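Local coordinates for protein ribulose-5-phosphate reductase 1 (Staphylococcus aureus, PDB 6XHK) that reduces D-ribulose 5-phosphate to D-ribitol 5-phosphate with NADPH, a step toward CDP-ribitol for wall teichoic acid, at residues I217-G231 / M242-G256. Numbering follows the deposited sequence.
Sequences IPEGLTFDHAFECVG and MIDYISPEGSIALLG. With NDP (NADPH dihydro-nicotinamide-adenine-dinucleotide phosphate), chain B.
Glu228 reaches across to just beyond the end of the neighbouring strand, where its OE1 accepts the amide of Gly256 (N to OE1 2.9 Å) on the syn side, the donor standing 30° out of the carboxylate plane. The side chain gets there by a bend at chi2 (-104°), and its CB and CG run past the Met242 sulfur, the two side chains crossing at about a right angle. The methionine ends on Ala226, CE to CB. On the same side of the sheet, Ile252 CG1 lies 4.3 Å from Ala226 CB. On the other side, Phe227 CD1 rests 3.5 Å from Ala253 CB, and Ser251 CB sits over one face of the His225 ring. Between the strands runs a parallel ladder: Ala226 N to Ser251 O, Ala253 N to Ala226 O, a nearly straight bond from Glu228 N to Ala253 O (2.8 Å), then Leu255 N to Glu228 O. Strands 225-228 and 251-254, joined through helix 232-245, form a beta-alpha-beta unit of the Rossmann-type nucleotide-binding domain, in the six-stranded parallel sheet. At the carboxyl ends of these strands the NADPH is bound: Val230 CG2 lies 3.4 Å from NDP N3A of the adenine, and NDP N7N of the nicotinamide carboxamide makes a weak hydrogen bond to Leu255 O. At the other end, Phe223 O takes the amide of Ser247 (N to O 2.8 Å), nearly along the C=O axis. The Phe223 ring is covered on one face by Ile246 CA; chi1 of 51°, with CG between backbone N and carbonyl carbon, turns it there. Tyr245 carries Ile217 CG2 over a ring face, 3.8 Å from CE2. Further out, Asn165 and Thr166 hold the Asp224 carboxylate, the latter weakly, while Phe156 meets the His225 ring edge-to-face. Phe227 also packs against Thr179 and Leu183 of helix 174-186.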
ATOM      1  N   ILE A 217       0.761 -15.833  22.703  1.00 92.55           N
ATOM      2  CA  ILE A 217       1.195 -16.814  21.711  1.00 94.61           C
ATOM      3  C   ILE A 217       1.484 -18.136  22.416  1.00 98.67           C
ATOM      4  O   ILE A 217       2.321 -18.168  23.330  1.00108.88           O
ATOM      5  CB  ILE A 217       2.417 -16.337  20.914  1.00 99.33           C
ATOM      6  CG1 ILE A 217       2.295 -14.829  20.626  1.00112.21           C
ATOM      7  CG2 ILE A 217       2.613 -17.201  19.676  1.00 89.28           C
ATOM      8  CD1 ILE A 217       3.359 -14.253  19.696  1.00 86.81           C
ATOM      9  N   PRO A 218       0.837 -19.229  22.021  1.00 94.85           N
ATOM     10  CA  PRO A 218       1.068 -20.512  22.703  1.00 97.37           C
ATOM     11  C   PRO A 218       2.444 -21.085  22.379  1.00108.70           C
ATOM     12  O   PRO A 218       2.933 -20.957  21.255  1.00108.41           O
ATOM     13  CB  PRO A 218      -0.054 -21.403  22.155  1.00 98.34           C
ATOM     14  CG  PRO A 218      -0.329 -20.843  20.801  1.00 95.99           C
ATOM     15  CD  PRO A 218      -0.101 -19.350  20.893  1.00 93.96           C
ATOM     16  N   GLU A 219       3.077 -21.709  23.377  1.00111.15           N
ATOM     17  CA  GLU A 219       4.240 -22.533  23.078  1.00111.26           C
ATOM     18  C   GLU A 219       3.836 -23.627  22.098  1.00101.45           C
ATOM     19  O   GLU A 219       2.700 -24.115  22.101  1.00102.36           O
ATOM     20  CB  GLU A 219       4.841 -23.153  24.351  1.00108.33           C
ATOM     21  N   GLY A 220       4.761 -23.977  21.217  1.00101.26           N
ATOM     22  CA  GLY A 220       4.507 -25.030  20.262  1.00102.41           C
ATOM     23  C   GLY A 220       3.976 -24.577  18.927  1.00100.14           C
ATOM     24  O   GLY A 220       3.751 -25.419  18.050  1.00101.28           O
ATOM     25  N   LEU A 221       3.760 -23.284  18.740  1.00107.25           N
ATOM     26  CA  LEU A 221       3.196 -22.808  17.495  1.00100.63           C
ATOM     27  C   LEU A 221       4.312 -22.670  16.481  1.00108.98           C
ATOM     28  O   LEU A 221       5.434 -22.282  16.820  1.00116.77           O
ATOM     29  CB  LEU A 221       2.491 -21.472  17.713  1.00110.79           C
ATOM     30  CG  LEU A 221       1.604 -20.893  16.613  1.00103.55           C
ATOM     31  CD1 LEU A 221       0.377 -21.778  16.376  1.00 93.80           C
ATOM     32  CD2 LEU A 221       1.208 -19.512  17.059  1.00 99.06           C
ATOM     33  N   THR A 222       4.012 -23.015  15.233  1.00118.12           N
ATOM     34  CA  THR A 222       5.105 -23.085  14.277  1.00127.43           C
ATOM     35  C   THR A 222       4.636 -22.762  12.863  1.00127.75           C
ATOM     36  O   THR A 222       3.473 -22.978  12.512  1.00146.56           O
ATOM     37  CB  THR A 222       5.760 -24.463  14.306  1.00128.96           C
ATOM     38  OG1 THR A 222       6.946 -24.423  13.508  1.00145.19           O
ATOM     39  CG2 THR A 222       4.796 -25.530  13.766  1.00111.98           C
ATOM     40  N   PHE A 223       5.584 -22.282  12.056  1.00103.34           N
ATOM     41  CA  PHE A 223       5.366 -21.840  10.682  1.00 93.47           C
ATOM     42  C   PHE A 223       6.726 -21.718  10.006  1.00 96.32           C
ATOM     43  O   PHE A 223       7.752 -21.581  10.680  1.00 91.99           O
ATOM     44  CB  PHE A 223       4.653 -20.487  10.639  1.00 88.80           C
ATOM     45  CG  PHE A 223       5.307 -19.434  11.496  1.00 87.22           C
ATOM     46  CD1 PHE A 223       4.957 -19.280  12.830  1.00 87.19           C
ATOM     47  CD2 PHE A 223       6.277 -18.590  10.952  1.00 86.13           C
ATOM     48  CE1 PHE A 223       5.563 -18.303  13.601  1.00 94.41           C
ATOM     49  CE2 PHE A 223       6.884 -17.620  11.717  1.00 85.08           C
ATOM     50  CZ  PHE A 223       6.531 -17.473  13.042  1.00 85.12           C
ATOM     51  N   ASP A 224       6.730 -21.725   8.665  1.00 92.02           N
ATOM     52  CA  ASP A 224       7.987 -21.723   7.923  1.00 92.90           C
ATOM     53  C   ASP A 224       8.296 -20.452   7.144  1.00 93.98           C
ATOM     54  O   ASP A 224       9.443 -20.287   6.711  1.00102.64           O
ATOM     55  CB  ASP A 224       8.071 -22.928   6.960  1.00100.95           C
ATOM     56  CG  ASP A 224       6.798 -23.169   6.175  1.00117.94           C
ATOM     57  OD1 ASP A 224       5.703 -23.103   6.772  1.00127.07           O
ATOM     58  OD2 ASP A 224       6.895 -23.407   4.950  1.00130.03           O
ATOM     59  N   HIS A 225       7.335 -19.555   6.950  1.00 90.97           N
ATOM     60  CA  HIS A 225       7.572 -18.334   6.185  1.00 87.11           C
ATOM     61  C   HIS A 225       6.785 -17.216   6.856  1.00 91.72           C
ATOM     62  O   HIS A 225       5.646 -17.432   7.281  1.00 89.99           O
ATOM     63  CB  HIS A 225       7.106 -18.471   4.732  1.00 89.66           C
ATOM     64  CG  HIS A 225       8.084 -19.151   3.829  1.00 90.15           C
ATOM     65  ND1 HIS A 225       8.515 -20.442   4.036  1.00 96.95           N
ATOM     66  CD2 HIS A 225       8.709 -18.723   2.709  1.00 98.21           C
ATOM     67  CE1 HIS A 225       9.369 -20.780   3.089  1.00102.35           C
ATOM     68  NE2 HIS A 225       9.507 -19.753   2.271  1.00104.17           N
ATOM     69  N   ALA A 226       7.363 -16.021   6.939  1.00 89.19           N
ATOM     70  CA  ALA A 226       6.686 -14.955   7.673  1.00 81.75           C
ATOM     71  C   ALA A 226       6.847 -13.628   6.956  1.00 91.12           C
ATOM     72  O   ALA A 226       7.744 -13.456   6.128  1.00 88.11           O
ATOM     73  CB  ALA A 226       7.190 -14.851   9.110  1.00107.55           C
ATOM     74  N   PHE A 227       5.936 -12.696   7.287  1.00103.36           N
ATOM     75  CA  PHE A 227       5.837 -11.365   6.682  1.00 78.82           C
ATOM     76  C   PHE A 227       5.752 -10.337   7.795  1.00 78.18           C
ATOM     77  O   PHE A 227       4.858 -10.416   8.642  1.00 95.41           O
ATOM     78  CB  PHE A 227       4.609 -11.252   5.796  1.00 78.87           C
ATOM     79  CG  PHE A 227       4.710 -12.036   4.566  1.00 79.82           C
ATOM     80  CD1 PHE A 227       5.247 -11.484   3.424  1.00 80.08           C
ATOM     81  CD2 PHE A 227       4.271 -13.349   4.541  1.00 80.85           C
ATOM     82  CE1 PHE A 227       5.346 -12.222   2.254  1.00 86.72           C
ATOM     83  CE2 PHE A 227       4.373 -14.106   3.381  1.00 95.12           C
ATOM     84  CZ  PHE A 227       4.912 -13.541   2.228  1.00 90.01           C
ATOM     85  N   GLU A 228       6.675  -9.389   7.807  1.00 78.06           N
ATOM     86  CA  GLU A 228       6.663  -8.309   8.787  1.00 89.28           C
ATOM     87  C   GLU A 228       5.978  -7.081   8.187  1.00 88.19           C
ATOM     88  O   GLU A 228       6.560  -6.398   7.335  1.00 86.22           O
ATOM     89  CB  GLU A 228       8.078  -7.977   9.248  1.00 79.97           C
ATOM     90  CG  GLU A 228       8.103  -7.090  10.474  1.00 90.58           C
ATOM     91  CD  GLU A 228       8.447  -5.638  10.129  1.00109.29           C
ATOM     92  OE1 GLU A 228       8.715  -5.329   8.937  1.00117.50           O
ATOM     93  OE2 GLU A 228       8.457  -4.807  11.059  1.00110.16           O
ATOM     94  N   CYS A 229       4.745  -6.803   8.643  1.00 81.00           N
ATOM     95  CA  CYS A 229       3.897  -5.721   8.151  1.00 78.12           C
ATOM     96  C   CYS A 229       3.588  -4.723   9.265  1.00 78.81           C
ATOM     97  O   CYS A 229       2.476  -4.182   9.366  1.00 97.51           O
ATOM     98  CB  CYS A 229       2.615  -6.278   7.547  1.00 78.24           C
ATOM     99  SG  CYS A 229       2.849  -7.547   6.340  1.00 83.56           S
ATOM    100  N   VAL A 230       4.589  -4.518  10.125  1.00 81.53           N
ATOM    101  CA  VAL A 230       4.610  -3.572  11.236  1.00 80.09           C
ATOM    102  C   VAL A 230       5.727  -2.574  10.958  1.00105.35           C
ATOM    103  O   VAL A 230       6.774  -2.944  10.422  1.00114.29           O
ATOM    104  CB  VAL A 230       4.873  -4.324  12.561  1.00 80.31           C
ATOM    105  CG1 VAL A 230       4.916  -3.404  13.755  1.00 81.82           C
ATOM    106  CG2 VAL A 230       3.895  -5.422  12.731  1.00 79.93           C
ATOM    107  N   GLY A 231       5.537  -1.311  11.317  1.00 95.68           N
ATOM    108  CA  GLY A 231       6.576  -0.332  11.111  1.00 92.18           C
ATOM    109  C   GLY A 231       7.139   0.223  12.409  1.00 90.10           C
ATOM    110  O   GLY A 231       6.784  -0.184  13.513  1.00104.55           O
ATOM    111  N   MET A 242       9.161 -13.029  15.510  1.00 83.44           N
ATOM    112  CA  MET A 242       9.166 -14.011  14.429  1.00 83.42           C
ATOM    113  C   MET A 242      10.495 -14.760  14.324  1.00 96.39           C
ATOM    114  O   MET A 242      10.488 -15.962  14.036  1.00 91.69           O
ATOM    115  CB  MET A 242       8.752 -13.374  13.099  1.00 81.99           C
ATOM    116  CG  MET A 242       9.355 -12.041  12.765  1.00100.48           C
ATOM    117  SD  MET A 242       8.114 -11.007  11.937  1.00 93.68           S
ATOM    118  CE  MET A 242       7.994 -11.877  10.393  1.00 79.75           C
ATOM    119  N   ILE A 243      11.632 -14.106  14.593  1.00 85.50           N
ATOM    120  CA  ILE A 243      12.887 -14.846  14.676  1.00 98.89           C
ATOM    121  C   ILE A 243      12.746 -15.996  15.675  1.00103.72           C
ATOM    122  O   ILE A 243      13.093 -17.146  15.380  1.00106.97           O
ATOM    123  CB  ILE A 243      14.049 -13.893  15.035  1.00 91.72           C
ATOM    124  CG1 ILE A 243      14.526 -13.077  13.826  1.00 87.41           C
ATOM    125  CG2 ILE A 243      15.233 -14.659  15.625  1.00 90.84           C
ATOM    126  CD1 ILE A 243      15.487 -11.969  14.192  1.00 88.13           C
ATOM    127  N   ASP A 244      12.175 -15.709  16.853  1.00103.80           N
ATOM    128  CA  ASP A 244      12.105 -16.715  17.916  1.00 91.09           C
ATOM    129  C   ASP A 244      11.183 -17.872  17.563  1.00 91.31           C
ATOM    130  O   ASP A 244      11.502 -19.031  17.853  1.00132.22           O
ATOM    131  CB  ASP A 244      11.669 -16.093  19.240  1.00 91.30           C
ATOM    132  CG  ASP A 244      12.687 -15.120  19.786  1.00131.02           C
ATOM    133  OD1 ASP A 244      13.555 -14.653  19.025  1.00138.98           O
ATOM    134  OD2 ASP A 244      12.660 -14.861  21.003  1.00139.53           O
ATOM    135  N   TYR A 245      10.038 -17.591  16.949  1.00 90.73           N
ATOM    136  CA  TYR A 245       9.028 -18.629  16.769  1.00 89.98           C
ATOM    137  C   TYR A 245       9.124 -19.369  15.433  1.00 90.27           C
ATOM    138  O   TYR A 245       8.474 -20.406  15.270  1.00 91.43           O
ATOM    139  CB  TYR A 245       7.613 -18.032  16.926  1.00 88.47           C
ATOM    140  CG  TYR A 245       7.202 -17.698  18.360  1.00 89.10           C
ATOM    141  CD1 TYR A 245       7.533 -16.471  18.931  1.00 88.45           C
ATOM    142  CD2 TYR A 245       6.521 -18.635  19.158  1.00 90.78           C
ATOM    143  CE1 TYR A 245       7.186 -16.167  20.238  1.00 89.46           C
ATOM    144  CE2 TYR A 245       6.166 -18.344  20.470  1.00 91.72           C
ATOM    145  CZ  TYR A 245       6.508 -17.105  21.003  1.00102.50           C
ATOM    146  OH  TYR A 245       6.166 -16.796  22.298  1.00107.19           O
ATOM    147  N   ILE A 246       9.912 -18.901  14.484  1.00 83.19           N
ATOM    148  CA  ILE A 246       9.830 -19.446  13.131  1.00 82.99           C
ATOM    149  C   ILE A 246      10.597 -20.764  13.050  1.00 99.08           C
ATOM    150  O   ILE A 246      11.653 -20.937  13.681  1.00 83.25           O
ATOM    151  CB  ILE A 246      10.326 -18.410  12.093  1.00 81.73           C
ATOM    152  CG1 ILE A 246      10.059 -18.905  10.671  1.00 81.82           C
ATOM    153  CG2 ILE A 246      11.805 -18.059  12.279  1.00 80.98           C
ATOM    154  CD1 ILE A 246      10.509 -17.969   9.630  1.00 80.85           C
ATOM    155  N   SER A 247      10.064 -21.703  12.268  1.00 90.73           N
ATOM    156  CA  SER A 247      10.756 -22.965  12.036  1.00 88.97           C
ATOM    157  C   SER A 247      12.172 -22.726  11.510  1.00 95.10           C
ATOM    158  O   SER A 247      12.411 -21.762  10.764  1.00 93.09           O
ATOM    159  CB  SER A 247       9.980 -23.845  11.053  1.00 86.05           C
ATOM    160  OG  SER A 247       8.824 -24.389  11.671  1.00 87.63           O
ATOM    161  N   PRO A 248      13.128 -23.581  11.866  1.00 98.15           N
ATOM    162  CA  PRO A 248      14.504 -23.382  11.406  1.00 88.72           C
ATOM    163  C   PRO A 248      14.609 -23.541   9.902  1.00 83.81           C
ATOM    164  O   PRO A 248      13.903 -24.348   9.290  1.00 92.99           O
ATOM    165  CB  PRO A 248      15.277 -24.466  12.139  1.00 84.40           C
ATOM    166  CG  PRO A 248      14.460 -24.746  13.326  1.00 84.98           C
ATOM    167  CD  PRO A 248      13.050 -24.628  12.891  1.00 98.67           C
ATOM    168  N   GLU A 249      15.498 -22.739   9.323  1.00 83.06           N
ATOM    169  CA  GLU A 249      15.691 -22.583   7.889  1.00 97.41           C
ATOM    170  C   GLU A 249      14.543 -21.841   7.225  1.00 99.32           C
ATOM    171  O   GLU A 249      14.446 -21.837   5.995  1.00106.73           O
ATOM    172  CB  GLU A 249      15.939 -23.932   7.202  1.00106.19           C
ATOM    173  CG  GLU A 249      17.388 -24.395   7.317  1.00124.49           C
ATOM    174  CD  GLU A 249      17.728 -25.548   6.388  1.00154.78           C
ATOM    175  OE1 GLU A 249      17.262 -26.688   6.639  1.00159.26           O
ATOM    176  OE2 GLU A 249      18.462 -25.306   5.400  1.00170.59           O
ATOM    177  N   GLY A 250      13.690 -21.169   8.009  1.00 91.34           N
ATOM    178  CA  GLY A 250      12.603 -20.404   7.427  1.00 95.89           C
ATOM    179  C   GLY A 250      13.051 -19.072   6.838  1.00 96.31           C
ATOM    180  O   GLY A 250      14.120 -18.545   7.160  1.00 80.46           O
ATOM    181  N   SER A 251      12.211 -18.515   5.958  1.00 92.91           N
ATOM    182  CA  SER A 251      12.465 -17.201   5.375  1.00 87.95           C
ATOM    183  C   SER A 251      11.508 -16.149   5.932  1.00 79.48           C
ATOM    184  O   SER A 251      10.381 -16.447   6.330  1.00 79.88           O
ATOM    185  CB  SER A 251      12.357 -17.252   3.855  1.00 80.59           C
ATOM    186  OG  SER A 251      13.055 -18.363   3.330  1.00 85.79           O
ATOM    187  N   ILE A 252      11.975 -14.904   5.956  1.00 78.73           N
ATOM    188  CA  ILE A 252      11.206 -13.781   6.483  1.00 92.29           C
ATOM    189  C   ILE A 252      11.257 -12.602   5.514  1.00 77.83           C
ATOM    190  O   ILE A 252      12.340 -12.158   5.118  1.00 77.66           O
ATOM    191  CB  ILE A 252      11.730 -13.344   7.853  1.00 87.72           C
ATOM    192  CG1 ILE A 252      11.497 -14.461   8.849  1.00 78.63           C
ATOM    193  CG2 ILE A 252      11.026 -12.081   8.281  1.00 77.81           C
ATOM    194  CD1 ILE A 252      12.035 -14.146  10.221  1.00 78.67           C
ATOM    195  N   ALA A 253      10.081 -12.084   5.163  1.00 87.73           N
ATOM    196  CA  ALA A 253       9.931 -10.916   4.299  1.00 83.06           C
ATOM    197  C   ALA A 253       9.726  -9.669   5.149  1.00 85.65           C
ATOM    198  O   ALA A 253       8.801  -9.609   5.969  1.00 77.27           O
ATOM    199  CB  ALA A 253       8.762 -11.093   3.332  1.00 77.84           C
ATOM    200  N   LEU A 254      10.595  -8.680   4.949  1.00 79.56           N
ATOM    201  CA  LEU A 254      10.576  -7.436   5.705  1.00 84.18           C
ATOM    202  C   LEU A 254       9.789  -6.416   4.890  1.00 90.96           C
ATOM    203  O   LEU A 254      10.119  -6.169   3.726  1.00 91.91           O
ATOM    204  CB  LEU A 254      12.001  -6.940   5.959  1.00 80.57           C
ATOM    205  CG  LEU A 254      12.829  -7.599   7.071  1.00 83.72           C
ATOM    206  CD1 LEU A 254      12.191  -7.391   8.457  1.00 83.05           C
ATOM    207  CD2 LEU A 254      13.046  -9.082   6.787  1.00105.18           C
ATOM    208  N   LEU A 255       8.727  -5.865   5.468  1.00 89.26           N
ATOM    209  CA  LEU A 255       7.940  -4.876   4.745  1.00 95.75           C
ATOM    210  C   LEU A 255       7.881  -3.532   5.437  1.00 76.88           C
ATOM    211  O   LEU A 255       7.873  -2.503   4.751  1.00 90.54           O
ATOM    212  CB  LEU A 255       6.521  -5.384   4.506  1.00 76.93           C
ATOM    213  CG  LEU A 255       6.511  -6.417   3.388  1.00 91.91           C
ATOM    214  CD1 LEU A 255       5.141  -7.025   3.231  1.00 77.54           C
ATOM    215  CD2 LEU A 255       6.929  -5.719   2.106  1.00120.47           C
ATOM    216  N   GLY A 256       7.934  -3.521   6.768  1.00 77.26           N
ATOM    217  CA  GLY A 256       7.785  -2.294   7.533  1.00 77.81           C
ATOM    218  C   GLY A 256       9.002  -1.388   7.499  1.00 77.97           C
ATOM    219  O   GLY A 256      10.141  -1.837   7.639  1.00107.19           O
TER
HETATM  220  PA  NDP B 401      -0.788   0.494  10.390  1.00140.77           P
HETATM  221  O1A NDP B 401      -1.049   1.820  11.045  1.00158.92           O
HETATM  222  O2A NDP B 401      -2.087  -0.074   9.827  1.00137.07           O
HETATM  223  O5B NDP B 401      -0.082  -0.520  11.501  1.00136.42           O
HETATM  224  C5B NDP B 401      -0.153  -1.974  11.325  1.00117.39           C
HETATM  225  C4B NDP B 401      -0.564  -2.695  12.664  1.00 96.54           C
HETATM  226  O4B NDP B 401       0.455  -3.231  13.281  1.00 89.37           O
HETATM  227  C3B NDP B 401      -1.170  -1.683  13.678  1.00 89.51           C
HETATM  228  O3B NDP B 401      -2.455  -2.008  13.985  1.00 89.35           O
HETATM  229  C2B NDP B 401      -0.369  -1.805  14.967  1.00 82.78           C
HETATM  230  O2B NDP B 401      -1.390  -1.763  16.051  1.00 77.84           O
HETATM  231  C1B NDP B 401       0.181  -2.989  14.861  1.00 88.49           C
HETATM  232  N9A NDP B 401       1.366  -3.203  15.696  1.00 92.88           N
HETATM  233  C8A NDP B 401       2.058  -2.312  16.464  1.00103.79           C
HETATM  234  N7A NDP B 401       3.086  -2.967  17.076  1.00 92.22           N
HETATM  235  C5A NDP B 401       3.025  -4.233  16.694  1.00 93.77           C
HETATM  236  C6A NDP B 401       3.903  -5.437  17.056  1.00 81.84           C
HETATM  237  N6A NDP B 401       5.022  -5.243  17.952  1.00 84.99           N
HETATM  238  N1A NDP B 401       3.595  -6.710  16.496  1.00 66.98           N
HETATM  239  C2A NDP B 401       2.470  -6.881  15.603  1.00 64.85           C
HETATM  240  N3A NDP B 401       1.633  -5.713  15.260  1.00 79.88           N
HETATM  241  C4A NDP B 401       1.960  -4.382  15.846  1.00 88.69           C
HETATM  242  O3  NDP B 401       0.266   0.667   9.080  1.00134.05           O
HETATM  243  PN  NDP B 401       0.347  -0.365   7.735  1.00135.47           P
HETATM  244  O1N NDP B 401      -0.308  -1.715   8.043  1.00144.51           O
HETATM  245  O2N NDP B 401      -0.412   0.239   6.599  1.00151.93           O
HETATM  246  O5D NDP B 401       1.954  -0.508   7.320  1.00131.84           O
HETATM  247  C5D NDP B 401       2.972  -0.220   8.304  1.00127.78           C
HETATM  248  C4D NDP B 401       4.310  -0.001   7.795  1.00124.75           C
HETATM  249  O4D NDP B 401       4.489  -0.447   6.284  1.00115.63           O
HETATM  250  C3D NDP B 401       4.726   1.489   7.815  1.00137.61           C
HETATM  251  O3D NDP B 401       6.106   1.646   8.365  1.00143.04           O
HETATM  252  C2D NDP B 401       4.647   1.892   6.523  1.00142.46           C
HETATM  253  O2D NDP B 401       5.495   3.038   6.197  1.00152.90           O
HETATM  254  C1D NDP B 401       5.061   0.568   5.664  1.00126.08           C
HETATM  255  N1N NDP B 401       4.774   0.643   4.215  1.00119.50           N
HETATM  256  C2N NDP B 401       5.773   0.059   3.316  1.00134.05           C
HETATM  257  C3N NDP B 401       5.728   0.226   1.787  1.00141.63           C
HETATM  258  C7N NDP B 401       6.881  -0.436   0.926  1.00144.56           C
HETATM  259  O7N NDP B 401       7.127  -0.021  -0.182  1.00156.21           O
HETATM  260  N7N NDP B 401       7.636  -1.556   1.491  1.00131.37           N
HETATM  261  C4N NDP B 401       4.439   0.784   1.135  1.00139.28           C
HETATM  262  C5N NDP B 401       3.546   1.564   2.126  1.00131.03           C
HETATM  263  C6N NDP B 401       3.577   1.264   3.640  1.00116.03           C
HETATM  264  P2B NDP B 401      -1.303  -0.486  17.054  1.00106.76           P
HETATM  265  O1X NDP B 401       0.119  -0.248  17.517  1.00 99.07           O
HETATM  266  O2X NDP B 401      -1.766   0.740  16.285  1.00115.68           O
HETATM  267  O3X NDP B 401      -2.186  -0.775  18.256  1.00120.52           O